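Local coordinates for tetrapyrrole methylase family protein (Chlorobaculum tepidum, PDB 3HH1), which is one domain of RsmI, a methyltransferase that probably transfers a methyl group from S-adenosylmethionine to the ribose 2'-oxygen of a 16S rRNA cytidine, at residues G6-V11 against S80-V85; G33-E38 against E53-V58; Q71-L76 against S102-A107; G16-M21 against L47-I52. All coordinates share one frame; numbering follows the deposited sequence. Where two conformers were deposited one is given.

Interaction 1: G6-V11 against S80-V85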
loop_
_atom_site.group_PDB
_atom_site.type_symbol
_atom_site.label_atom_id
_atom_site.label_comp_id
_atom_site.label_asym_id
_atom_site.label_seq_id
_atom_site.Cartn_x
_atom_site.Cartn_y
_atom_site.Cartn_z
ATOM N N GLY A 6 8.047 0.508 19.275
ATOM C CA GLY A 6 7.016 -0.398 18.800
ATOM C C GLY A 6 7.068 -0.462 17.296
ATOM O O GLY A 6 7.614 0.426 16.614
ATOM N N THR A 7 6.486 -1.530 16.783
ATOM C CA THR A 7 6.405 -1.800 15.364
ATOM C C THR A 7 4.996 -1.551 14.888
ATOM O O THR A 7 4.022 -1.944 15.559
ATOM C CB THR A 7 6.824 -3.265 15.107
ATOM O OG1 THR A 7 8.225 -3.398 15.395
ATOM C CG2 THR A 7 6.559 -3.713 13.648
ATOM N N LEU A 8 4.888 -0.901 13.721
ATOM C CA LEU A 8 3.634 -0.812 13.014
ATOM C C LEU A 8 3.518 -2.046 12.088
ATOM O O LEU A 8 4.254 -2.136 11.062
ATOM C CB LEU A 8 3.536 0.454 12.199
ATOM C CG LEU A 8 2.183 0.665 11.518
ATOM C CD1 LEU A 8 0.979 0.797 12.573
ATOM C CD2 LEU A 8 2.185 1.844 10.572
ATOM N N TYR A 9 2.661 -3.000 12.434
ATOM C CA TYR A 9 2.404 -4.166 11.577
ATOM C C TYR A 9 1.279 -3.874 10.616
ATOM O O TYR A 9 0.226 -3.441 11.039
ATOM C CB TYR A 9 2.001 -5.383 12.414
ATOM C CG TYR A 9 3.135 -5.924 13.239
ATOM C CD1 TYR A 9 4.172 -6.609 12.646
ATOM C CD2 TYR A 9 3.192 -5.700 14.612
ATOM C CE1 TYR A 9 5.217 -7.080 13.371
ATOM C CE2 TYR A 9 4.240 -6.147 15.344
ATOM C CZ TYR A 9 5.256 -6.863 14.735
ATOM O OH TYR A 9 6.327 -7.332 15.481
ATOM N N VAL A 10 1.515 -4.032 9.328
ATOM C CA VAL A 10 0.492 -3.822 8.325
ATOM C C VAL A 10 -0.068 -5.209 7.948
ATOM O O VAL A 10 0.641 -6.061 7.373
ATOM C CB VAL A 10 1.035 -3.072 7.098
ATOM C CG1 VAL A 10 -0.093 -2.818 6.145
ATOM C CG2 VAL A 10 1.700 -1.725 7.547
ATOM N N VAL A 11 -1.350 -5.405 8.255
ATOM C CA VAL A 11 -2.015 -6.677 8.134
ATOM C C VAL A 11 -3.094 -6.576 7.065
ATOM O O VAL A 11 -4.047 -5.784 7.202
ATOM C CB VAL A 11 -2.626 -7.095 9.491
ATOM C CG1 VAL A 11 -3.203 -8.497 9.375
ATOM C CG2 VAL A 11 -1.559 -7.016 10.623
ATOM N N SER A 80 4.754 0.278 22.148
ATOM C CA SER A 80 3.637 -0.607 21.892
ATOM C C SER A 80 3.530 -0.878 20.398
ATOM O O SER A 80 3.614 0.057 19.595
ATOM C CB SER A 80 2.358 0.059 22.358
ATOM O OG SER A 80 1.247 -0.752 22.115
ATOM N N ASP A 81 3.325 -2.128 20.007
ATOM C CA ASP A 81 2.967 -2.395 18.628
ATOM C C ASP A 81 1.584 -1.882 18.283
ATOM O O ASP A 81 0.707 -1.774 19.149
ATOM C CB ASP A 81 3.056 -3.878 18.363
ATOM C CG ASP A 81 4.398 -4.439 18.744
ATOM O OD1 ASP A 81 5.383 -3.641 18.819
ATOM O OD2 ASP A 81 4.476 -5.675 18.987
ATOM N N VAL A 82 1.396 -1.586 17.014
ATOM C CA VAL A 82 0.103 -1.203 16.470
ATOM C C VAL A 82 -0.101 -2.001 15.196
ATOM O O VAL A 82 0.858 -2.185 14.467
ATOM C CB VAL A 82 0.080 0.315 16.146
ATOM C CG1 VAL A 82 -1.213 0.709 15.424
ATOM C CG2 VAL A 82 0.253 1.137 17.424
ATOM N N ALA A 83 -1.335 -2.465 14.929
ATOM C CA ALA A 83 -1.626 -3.175 13.706
ATOM C C ALA A 83 -2.493 -2.273 12.842
ATOM O O ALA A 83 -3.504 -1.804 13.312
ATOM C CB ALA A 83 -2.363 -4.508 13.994
ATOM N N LEU A 84 -2.045 -1.982 11.634
ATOM C CA LEU A 84 -2.855 -1.247 10.651
ATOM C C LEU A 84 -3.504 -2.301 9.742
ATOM O O LEU A 84 -2.812 -3.095 9.121
ATOM C CB LEU A 84 -1.951 -0.308 9.835
ATOM C CG LEU A 84 -2.593 0.404 8.645
ATOM C CD1 LEU A 84 -3.761 1.219 9.087
ATOM C CD2 LEU A 84 -1.497 1.279 8.029
ATOM N N VAL A 85 -4.832 -2.314 9.698
ATOM C CA VAL A 85 -5.517 -3.226 8.826
ATOM C C VAL A 85 -5.765 -2.511 7.508
ATOM O O VAL A 85 -6.037 -1.314 7.456
ATOM C CB VAL A 85 -6.817 -3.759 9.438
ATOM C CG1 VAL A 85 -6.494 -4.553 10.719
ATOM C CG2 VAL A 85 -7.753 -2.643 9.724
HETATM O O HOH W 1 6.658 -6.677 18.056
#
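Thr7 N donates to Asp81 OD1 over 3.1 Å, and Tyr9 N to Val82 O over 2.8 Å. These bonds join two neighbouring parallel strands, 8-13 and 82-87, in the middle of the five-stranded sheet of this tetrapyrrole-methylase domain. Val82 N to Thr7 O, Leu84 N to Tyr9 O and Val11 N to Leu84 O complete the parallel pattern. The Asp81 bond is nearly straight (175° at the hydrogen). It reaches OD1 from above the carboxylate plane. A side chain stands in for a backbone acceptor just before the strand pairing begins. The other oxygen, OD2, accepts from a water that also bonds Tyr9 OH. OD2 lies at the edge of the Tyr9 ring, 3.7 Å from CE2, with the two planes 84° apart. An alanine at Asp81 would probably leave Thr7 N without this acceptor and the water that bonds Tyr9 OH without the carboxylate it donates to.

Thr7 CG2 sits over the centre of one face of the Tyr9 ring, 3.5 Å above it. Leu8, Val10, Val82 and Leu84 line one face of the sheet, where helices 65-77 and 98-106 pack. Tyr9, Val11, Ala83 and Val85 line the other, against helix 23-31. A chi2 of 62° in Leu8 brings its CD1 to 3.6 Å from Val82 CG1 and 4.2 Å from Leu84 CB.

Interaction 2: G33-E38 against E53-V58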
loop_
_atom_site.group_PDB
_atom_site.type_symbol
_atom_site.label_atom_id
_atom_site.label_comp_id
_atom_site.label_asym_id
_atom_site.label_seq_id
_atom_site.Cartn_x
_atom_site.Cartn_y
_atom_site.Cartn_z
ATOM N N GLY A 33 -1.231 -3.558 20.553
ATOM C CA GLY A 33 -1.569 -2.506 21.513
ATOM C C GLY A 33 -2.775 -1.715 21.035
ATOM O O GLY A 33 -3.551 -1.204 21.849
ATOM N N ALA A 34 -2.940 -1.600 19.722
ATOM C CA ALA A 34 -4.130 -0.912 19.158
ATOM C C ALA A 34 -4.228 -1.358 17.739
ATOM O O ALA A 34 -3.232 -1.805 17.152
ATOM C CB ALA A 34 -3.985 0.629 19.201
ATOM N N ILE A 35 -5.418 -1.224 17.176
ATOM C CA ILE A 35 -5.617 -1.535 15.783
ATOM C C ILE A 35 -6.041 -0.258 15.099
ATOM O O ILE A 35 -6.986 0.384 15.553
ATOM C CB ILE A 35 -6.653 -2.654 15.641
ATOM C CG1 ILE A 35 -6.064 -3.974 16.221
ATOM C CG2 ILE A 35 -7.105 -2.819 14.163
ATOM C CD1 ILE A 35 -6.890 -5.172 16.046
ATOM N N ALA A 36 -5.358 0.106 14.015
ATOM C CA ALA A 36 -5.676 1.337 13.258
ATOM C C ALA A 36 -6.372 0.913 12.001
ATOM O O ALA A 36 -5.975 -0.081 11.354
ATOM C CB ALA A 36 -4.403 2.091 12.918
ATOM N N CYS A 37 -7.430 1.623 11.633
ATOM C CA CYS A 37 -8.184 1.181 10.497
ATOM C C CYS A 37 -8.911 2.346 9.911
ATOM O O CYS A 37 -9.207 3.314 10.603
ATOM C CB CYS A 37 -9.180 0.084 10.893
ATOM S SG CYS A 37 -10.298 0.597 12.228
ATOM N N GLU A 38 -9.172 2.269 8.618
ATOM C CA GLU A 38 -9.907 3.336 7.964
ATOM C C GLU A 38 -11.398 2.998 7.929
ATOM O O GLU A 38 -12.243 3.884 7.888
ATOM C CB GLU A 38 -9.299 3.602 6.576
ATOM C CG GLU A 38 -9.701 4.906 5.964
ATOM C CD GLU A 38 -10.630 4.721 4.812
ATOM O OE1 GLU A 38 -10.748 3.561 4.332
ATOM O OE2 GLU A 38 -11.235 5.729 4.383
ATOM N N GLU A 53 -11.678 -9.239 21.637
ATOM C CA GLU A 53 -12.498 -8.349 22.441
ATOM C C GLU A 53 -11.697 -7.280 23.147
ATOM O O GLU A 53 -10.591 -7.543 23.598
ATOM C CB GLU A 53 -13.201 -9.139 23.536
ATOM C CG GLU A 53 -14.248 -10.082 23.051
ATOM C CD GLU A 53 -14.834 -10.811 24.226
ATOM O OE1 GLU A 53 -14.185 -11.794 24.647
ATOM O OE2 GLU A 53 -15.883 -10.366 24.749
ATOM N N GLY A 54 -12.296 -6.108 23.257
ATOM C CA GLY A 54 -11.799 -5.021 24.084
ATOM C C GLY A 54 -10.628 -4.253 23.492
ATOM O O GLY A 54 -9.994 -3.470 24.186
ATOM N N LYS A 55 -10.339 -4.454 22.213
ATOM C CA LYS A 55 -9.213 -3.829 21.572
ATOM C C LYS A 55 -9.371 -2.308 21.391
ATOM O O LYS A 55 -10.421 -1.822 20.959
ATOM C CB LYS A 55 -9.045 -4.487 20.223
ATOM C CG LYS A 55 -7.788 -4.190 19.466
ATOM C CD LYS A 55 -6.477 -4.581 20.180
ATOM C CE LYS A 55 -6.313 -6.049 20.356
ATOM N NZ LYS A 55 -5.261 -6.350 21.349
ATOM N N ARG A 56 -8.322 -1.559 21.658
ATOM C CA ARG A 56 -8.343 -0.106 21.346
ATOM C C ARG A 56 -8.265 0.068 19.826
ATOM O O ARG A 56 -7.346 -0.420 19.183
ATOM C CB ARG A 56 -7.192 0.618 21.997
ATOM C CG ARG A 56 -7.162 2.080 21.734
ATOM C CD ARG A 56 -5.897 2.734 22.233
ATOM N NE ARG A 56 -5.902 4.133 21.837
ATOM C CZ ARG A 56 -4.910 4.975 22.069
ATOM N NH1 ARG A 56 -3.825 4.576 22.703
ATOM N NH2 ARG A 56 -4.998 6.216 21.646
ATOM N N LEU A 57 -9.217 0.812 19.278
ATOM C CA LEU A 57 -9.242 1.078 17.839
ATOM C C LEU A 57 -8.865 2.519 17.591
ATOM O O LEU A 57 -9.341 3.419 18.299
ATOM C CB LEU A 57 -10.628 0.834 17.259
ATOM C CG LEU A 57 -11.181 -0.579 17.326
ATOM C CD1 LEU A 57 -12.488 -0.597 16.529
ATOM C CD2 LEU A 57 -10.160 -1.628 16.826
ATOM N N VAL A 58 -8.039 2.757 16.580
ATOM C CA VAL A 58 -7.747 4.134 16.124
ATOM C C VAL A 58 -8.366 4.285 14.736
ATOM O O VAL A 58 -7.980 3.599 13.815
ATOM C CB VAL A 58 -6.242 4.397 16.057
ATOM C CG1 VAL A 58 -5.958 5.825 15.457
ATOM C CG2 VAL A 58 -5.612 4.236 17.463
HETATM O O HOH W 2 -5.903 -2.493 22.783
#
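Ile35 and Val58 form the centre of the pairing between strands 34-37 and 57-59. With helix 40-49 between them, these strands make a beta-alpha-beta unit, and 57-59 is an outermost strand of the sheet within this chain. Three backbone bonds join the two parallel segments. Ile35 N donates to Arg56 O, Val58 N to Ile35 O at 2.8 Å, and Cys37 N to Val58 O. A water extends the link at the start: it donates to Gly33 O and accepts from Arg56 N, each at 2.8 Å.

The polar ends of two long side chains turn to other parts of the fold. Lys55 NZ bonds Ala32 O and Arg30 O at the end of helix 23-31. Arg56 has an extended chain that carries NH2 to Gln71 OE1 of helix 65-77. On the way, its CD passes Ala34 CB at 4.2 Å.

Apolar contacts lie on both faces of the sheet. Ala34 CB approaches Val58 CG2 at 4.3 Å, and Ala36 CB meets Val58 CB at the same distance, on the side packed by helix 65-77. Ile35 and Leu57 face helix 40-49, where Leu57 CD2 touches Ile35 CB at 3.8 Å. The Lys55 chain is bent and crosses Ile35 at about a right angle. Lys55 CG is anti to the backbone N (chi1 -169°), which sets it 3.7 Å from Ile35 CD1.

Interaction 3: Q71-L76 against S102-A107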
loop_
_atom_site.group_PDB
_atom_site.type_symbol
_atom_site.label_atom_id
_atom_site.label_comp_id
_atom_site.label_asym_id
_atom_site.label_seq_id
_atom_site.Cartn_x
_atom_site.Cartn_y
_atom_site.Cartn_z
ATOM N N GLN A 71 -1.943 9.583 17.450
ATOM C CA GLN A 71 -2.190 8.479 18.371
ATOM C C GLN A 71 -1.306 7.268 18.079
ATOM O O GLN A 71 -0.773 6.647 19.017
ATOM C CB GLN A 71 -3.643 8.032 18.324
ATOM C CG GLN A 71 -4.596 9.024 18.952
ATOM C CD GLN A 71 -5.993 8.518 18.838
ATOM O OE1 GLN A 71 -6.598 8.161 19.819
ATOM N NE2 GLN A 71 -6.469 8.376 17.636
ATOM N N VAL A 72 -1.158 6.945 16.800
ATOM C CA VAL A 72 -0.356 5.788 16.393
ATOM C C VAL A 72 1.114 6.047 16.679
ATOM O O VAL A 72 1.789 5.184 17.264
ATOM C CB VAL A 72 -0.575 5.444 14.903
ATOM C CG1 VAL A 72 0.523 4.482 14.340
ATOM C CG2 VAL A 72 -2.004 4.918 14.682
ATOM N N ILE A 73 1.611 7.225 16.308
ATOM C CA ILE A 73 3.018 7.544 16.550
ATOM C C ILE A 73 3.331 7.567 18.031
ATOM O O ILE A 73 4.365 7.043 18.445
ATOM C CB ILE A 73 3.469 8.887 15.886
ATOM C CG1 ILE A 73 3.361 8.830 14.349
ATOM C CG2 ILE A 73 4.902 9.310 16.341
ATOM C CD1 ILE A 73 4.296 7.903 13.655
ATOM N N GLU A 74 2.436 8.128 18.846
ATOM C CA GLU A 74 2.652 8.148 20.278
ATOM C C GLU A 74 2.709 6.748 20.826
ATOM O O GLU A 74 3.583 6.440 21.656
ATOM C CB GLU A 74 1.610 9.008 20.985
ATOM C CG GLU A 74 1.859 10.477 20.689
ATOM C CD GLU A 74 0.864 11.431 21.322
ATOM O OE1 GLU A 74 -0.079 10.975 21.997
ATOM O OE2 GLU A 74 1.018 12.659 21.115
ATOM N N LEU A 75 1.803 5.875 20.390
ATOM C CA LEU A 75 1.808 4.498 20.896
ATOM C C LEU A 75 3.111 3.757 20.506
ATOM O O LEU A 75 3.707 3.079 21.322
ATOM C CB LEU A 75 0.601 3.770 20.394
ATOM C CG LEU A 75 0.036 2.554 21.130
ATOM C CD1 LEU A 75 0.195 2.570 22.668
ATOM C CD2 LEU A 75 -1.403 2.426 20.740
ATOM N N LEU A 76 3.545 3.918 19.269
ATOM C CA LEU A 76 4.801 3.303 18.790
ATOM C C LEU A 76 6.021 3.833 19.557
ATOM O O LEU A 76 6.899 3.068 19.985
ATOM C CB LEU A 76 4.952 3.572 17.304
ATOM C CG LEU A 76 3.996 2.887 16.319
ATOM C CD1 LEU A 76 4.199 3.415 14.900
ATOM C CD2 LEU A 76 4.114 1.348 16.392
ATOM N N SER A 102 3.377 5.737 6.422
ATOM C CA SER A 102 4.359 6.716 5.974
ATOM C C SER A 102 4.821 7.629 7.128
ATOM O O SER A 102 6.012 7.943 7.230
ATOM C CB SER A 102 3.785 7.512 4.817
ATOM O OG SER A 102 4.689 8.519 4.396
ATOM N N ALA A 103 3.912 8.052 8.017
ATOM C CA ALA A 103 4.316 8.855 9.158
ATOM C C ALA A 103 5.274 8.060 10.090
ATOM O O ALA A 103 6.252 8.597 10.603
ATOM C CB ALA A 103 3.070 9.388 9.931
ATOM N N ALA A 104 4.976 6.787 10.339
ATOM C CA ALA A 104 5.838 5.950 11.186
ATOM C C ALA A 104 7.205 5.878 10.586
ATOM O O ALA A 104 8.215 6.005 11.276
ATOM C CB ALA A 104 5.263 4.498 11.327
ATOM N N HIS A 105 7.259 5.656 9.282
ATOM C CA HIS A 105 8.564 5.645 8.598
ATOM C C HIS A 105 9.321 6.990 8.741
ATOM O O HIS A 105 10.550 7.018 9.016
ATOM C CB HIS A 105 8.397 5.318 7.130
ATOM C CG HIS A 105 9.710 5.134 6.418
ATOM N ND1 HIS A 105 10.172 6.024 5.467
ATOM C CD2 HIS A 105 10.669 4.184 6.538
ATOM C CE1 HIS A 105 11.356 5.626 5.028
ATOM N NE2 HIS A 105 11.679 4.506 5.653
ATOM N N ALA A 106 8.590 8.084 8.573
ATOM C CA ALA A 106 9.174 9.432 8.740
ATOM C C ALA A 106 9.747 9.635 10.160
ATOM O O ALA A 106 10.716 10.361 10.346
ATOM C CB ALA A 106 8.138 10.508 8.413
ATOM N N ALA A 107 9.136 8.993 11.154
ATOM C CA ALA A 107 9.574 9.044 12.515
ATOM C C ALA A 107 10.649 7.995 12.863
ATOM O O ALA A 107 11.067 7.929 14.017
ATOM C CB ALA A 107 8.398 8.923 13.452
#
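Two helices on one face of the parallel sheet, 65-77 and 98-106, meet here through Ile73 and Ala104. The axes of their short segments approach to 10.0 Å and cross at -44°. Ile73 does most of the bridging to a helix lined with alanines, with Leu76 beside it. Ile73 points at the other helix, and its chi2 of -67° sets the terminal CD1, which does the touching. It rests on the backbone, 3.5 Å from Ala104 CA and 3.7 Å from Ala103 O. Around it stand three methyl groups, Ala103 CB, Ala104 CB and Ala107 CB, each 4.2 Å away. One turn on, Leu76 CD1 reaches Ala104 CB at 3.9 Å.

Beneath the pair, Leu76 and Ala104 both pack on Leu8 of strand 8-13, and Leu109 of the loop beyond helix 98-106 touches Ile73 and Leu76. Farther round the second helix, Ser102 OG bonds Asp95 OD1 of the second subunit.

The contact is wholly van der Waals. Small alanine side chains let the tip of Ile73 come down onto the helix backbone. The fit therefore rests on shape, with no hydrogen bond between the two segments to fix their register.

Interaction 4: G16-M21 against L47-I52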
loop_
_atom_site.group_PDB
_atom_site.type_symbol
_atom_site.label_atom_id
_atom_site.label_comp_id
_atom_site.label_asym_id
_atom_site.label_seq_id
_atom_site.Cartn_x
_atom_site.Cartn_y
_atom_site.Cartn_z
ATOM N N GLY A 16 -13.975 -11.858 2.750
ATOM C CA GLY A 16 -14.630 -13.087 3.201
ATOM C C GLY A 16 -13.588 -14.145 3.486
ATOM O O GLY A 16 -12.401 -13.863 3.402
ATOM N N ASN A 17 -14.032 -15.358 3.814
ATOM C CA ASN A 17 -13.121 -16.459 4.119
ATOM C C ASN A 17 -12.022 -15.979 5.045
ATOM O O ASN A 17 -10.841 -16.257 4.838
ATOM C CB ASN A 17 -12.512 -17.043 2.856
ATOM C CG ASN A 17 -13.460 -17.943 2.128
ATOM O OD1 ASN A 17 -14.513 -18.319 2.659
ATOM N ND2 ASN A 17 -13.106 -18.304 0.891
ATOM N N LEU A 18 -12.444 -15.257 6.077
ATOM C CA LEU A 18 -11.529 -14.767 7.082
ATOM C C LEU A 18 -10.730 -15.885 7.742
ATOM O O LEU A 18 -9.621 -15.657 8.174
ATOM C CB LEU A 18 -12.289 -14.012 8.156
ATOM C CG LEU A 18 -12.900 -12.689 7.700
ATOM C CD1 LEU A 18 -13.595 -12.017 8.862
ATOM C CD2 LEU A 18 -11.824 -11.777 7.093
ATOM N N ASP A 19 -11.323 -17.072 7.873
ATOM C CA ASP A 19 -10.637 -18.186 8.569
ATOM C C ASP A 19 -9.413 -18.696 7.793
ATOM O O ASP A 19 -8.576 -19.429 8.361
ATOM C CB ASP A 19 -11.613 -19.322 8.875
ATOM C CG ASP A 19 -12.479 -19.050 10.107
ATOM O OD1 ASP A 19 -12.219 -18.085 10.899
ATOM O OD2 ASP A 19 -13.406 -19.836 10.309
ATOM N N ASP A 20 -9.269 -18.285 6.522
ATOM C CA ASP A 20 -8.032 -18.591 5.774
ATOM C C ASP A 20 -6.836 -17.664 6.051
ATOM O O ASP A 20 -5.731 -17.901 5.554
ATOM C CB ASP A 20 -8.308 -18.673 4.271
ATOM C CG ASP A 20 -9.059 -19.953 3.898
ATOM O OD1 ASP A 20 -8.983 -20.942 4.665
ATOM O OD2 ASP A 20 -9.737 -19.964 2.850
HETATM N N MSE A 21 -7.049 -16.625 6.847
HETATM C CA MSE A 21 -5.940 -15.799 7.315
HETATM C C MSE A 21 -4.979 -16.646 8.110
HETATM O O MSE A 21 -5.404 -17.592 8.790
HETATM C CB MSE A 21 -6.438 -14.679 8.197
HETATM C CG MSE A 21 -7.206 -13.653 7.406
HETATM SE SE MSE A 21 -7.755 -12.151 8.578
HETATM C CE MSE A 21 -6.078 -11.678 9.404
ATOM N N LEU A 47 -12.821 -8.429 13.874
ATOM C CA LEU A 47 -12.444 -8.712 15.246
ATOM C C LEU A 47 -13.453 -9.601 15.965
ATOM O O LEU A 47 -13.058 -10.537 16.630
ATOM C CB LEU A 47 -12.202 -7.412 16.023
ATOM C CG LEU A 47 -11.053 -6.558 15.439
ATOM C CD1 LEU A 47 -10.910 -5.255 16.221
ATOM C CD2 LEU A 47 -9.698 -7.260 15.275
ATOM N N LYS A 48 -14.744 -9.316 15.818
ATOM C CA LYS A 48 -15.785 -10.129 16.396
ATOM C C LYS A 48 -15.671 -11.557 15.879
ATOM O O LYS A 48 -15.806 -12.498 16.641
ATOM C CB LYS A 48 -17.154 -9.552 16.070
ATOM C CG LYS A 48 -18.335 -10.367 16.608
ATOM C CD LYS A 48 -19.656 -9.994 15.931
ATOM C CE LYS A 48 -20.532 -9.085 16.773
ATOM N NZ LYS A 48 -21.924 -9.009 16.209
ATOM N N HIS A 49 -15.409 -11.712 14.586
ATOM C CA HIS A 49 -15.262 -13.038 14.001
ATOM C C HIS A 49 -14.218 -13.895 14.707
ATOM O O HIS A 49 -14.409 -15.112 14.880
ATOM C CB HIS A 49 -14.867 -12.898 12.536
ATOM C CG HIS A 49 -14.695 -14.197 11.827
ATOM N ND1 HIS A 49 -15.750 -14.877 11.261
ATOM C CD2 HIS A 49 -13.591 -14.932 11.571
ATOM C CE1 HIS A 49 -15.302 -15.983 10.689
ATOM N NE2 HIS A 49 -13.996 -16.046 10.881
ATOM N N PHE A 50 -13.098 -13.287 15.075
ATOM C CA PHE A 50 -12.006 -14.052 15.686
ATOM C C PHE A 50 -12.058 -14.007 17.210
ATOM O O PHE A 50 -11.126 -14.483 17.889
ATOM C CB PHE A 50 -10.676 -13.546 15.215
ATOM C CG PHE A 50 -10.385 -13.850 13.790
ATOM C CD1 PHE A 50 -10.251 -15.150 13.356
ATOM C CD2 PHE A 50 -10.178 -12.835 12.890
ATOM C CE1 PHE A 50 -9.985 -15.414 12.030
ATOM C CE2 PHE A 50 -9.883 -13.099 11.593
ATOM C CZ PHE A 50 -9.778 -14.407 11.161
ATOM N N GLY A 51 -13.120 -13.428 17.745
ATOM C CA GLY A 51 -13.280 -13.297 19.188
ATOM C C GLY A 51 -12.228 -12.417 19.845
ATOM O O GLY A 51 -11.764 -12.708 20.957
ATOM N N ILE A 52 -11.862 -11.339 19.162
ATOM C CA ILE A 52 -10.902 -10.373 19.659
ATOM C C ILE A 52 -11.745 -9.291 20.321
ATOM O O ILE A 52 -12.464 -8.539 19.659
ATOM C CB ILE A 52 -9.966 -9.889 18.518
ATOM C CG1 ILE A 52 -9.133 -11.084 18.003
ATOM C CG2 ILE A 52 -9.087 -8.660 18.941
ATOM C CD1 ILE A 52 -8.364 -10.830 16.676
#
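His49 NE2 donates to Asp19 OD1 over 2.7 Å, the one hydrogen bond between these segments. It is a His-carboxylate bond on the surface, between the loop that follows strand 8-13 and the C-terminal end of helix 40-49. The angle at the hydrogen is 151°. OD1 is met from well above the carboxylate plane, and the carboxylate and imidazole planes stand 48° apart.

The aromatic contacts lie close by. Leu18 CB and CD1 sit over a face of the His49 ring. CB is 4.1 Å from the ring centroid, a CH-pi contact. His49 CD2 in turn stands 3.6 Å above the centre of the Phe50 ring. That ring turns its edge to the 3-10 turn, where CZ comes to 3.2 Å from Leu18 O. The selenium of Met21, a selenomethionine, lies 3.8 Å from Phe50 CE2 in an oblique Met-aromatic contact; chi2 of -177° extends the chain to put SE there.

Backbone bonds shape the turn that carries Phe50. Helix 40-49 ends in a Schellman motif, with Ile52 N bonded to Leu47 O, Gly51 N to Lys48 O, and Gly51 at positive phi. Helix 23-31 flanks the contact: Val26 touches Phe50 and Met21, and Arg30 NH2 bonds Phe50 O.

An alanine at Phe50 would probably open a gap between Leu18 and Met21 and leave His49 without the ring beneath it. The carboxylate would probably favour a protonated imidazole, so the bond may gain ionic character. Its strength would vary with pH, whereas the contacts of Leu18 and Met21 would depend much less on it.

In the fold
Interactions 1 and 2 belong to one parallel sheet. In it strands 82-87 and 34-37 are neighbours, probably bonded from Ala36 N to Ala83 O. Interaction 1 is buried near the centre of the chain; interaction 2, at an outer strand, is partly buried and includes a bridging water and the aliphatic parts of two long side chains. Interaction 3 joins helices over one face of the sheet by apolar contact alone, and Leu76 packs on Leu8 of interaction 1. Interaction 4 is a surface contact that combines a His-carboxylate hydrogen bond with aromatic contacts. Its Leu47 touches Ile35 and Leu57 of interaction 2. Interactions 3 and 4 lie on opposite sides of the chain's centre.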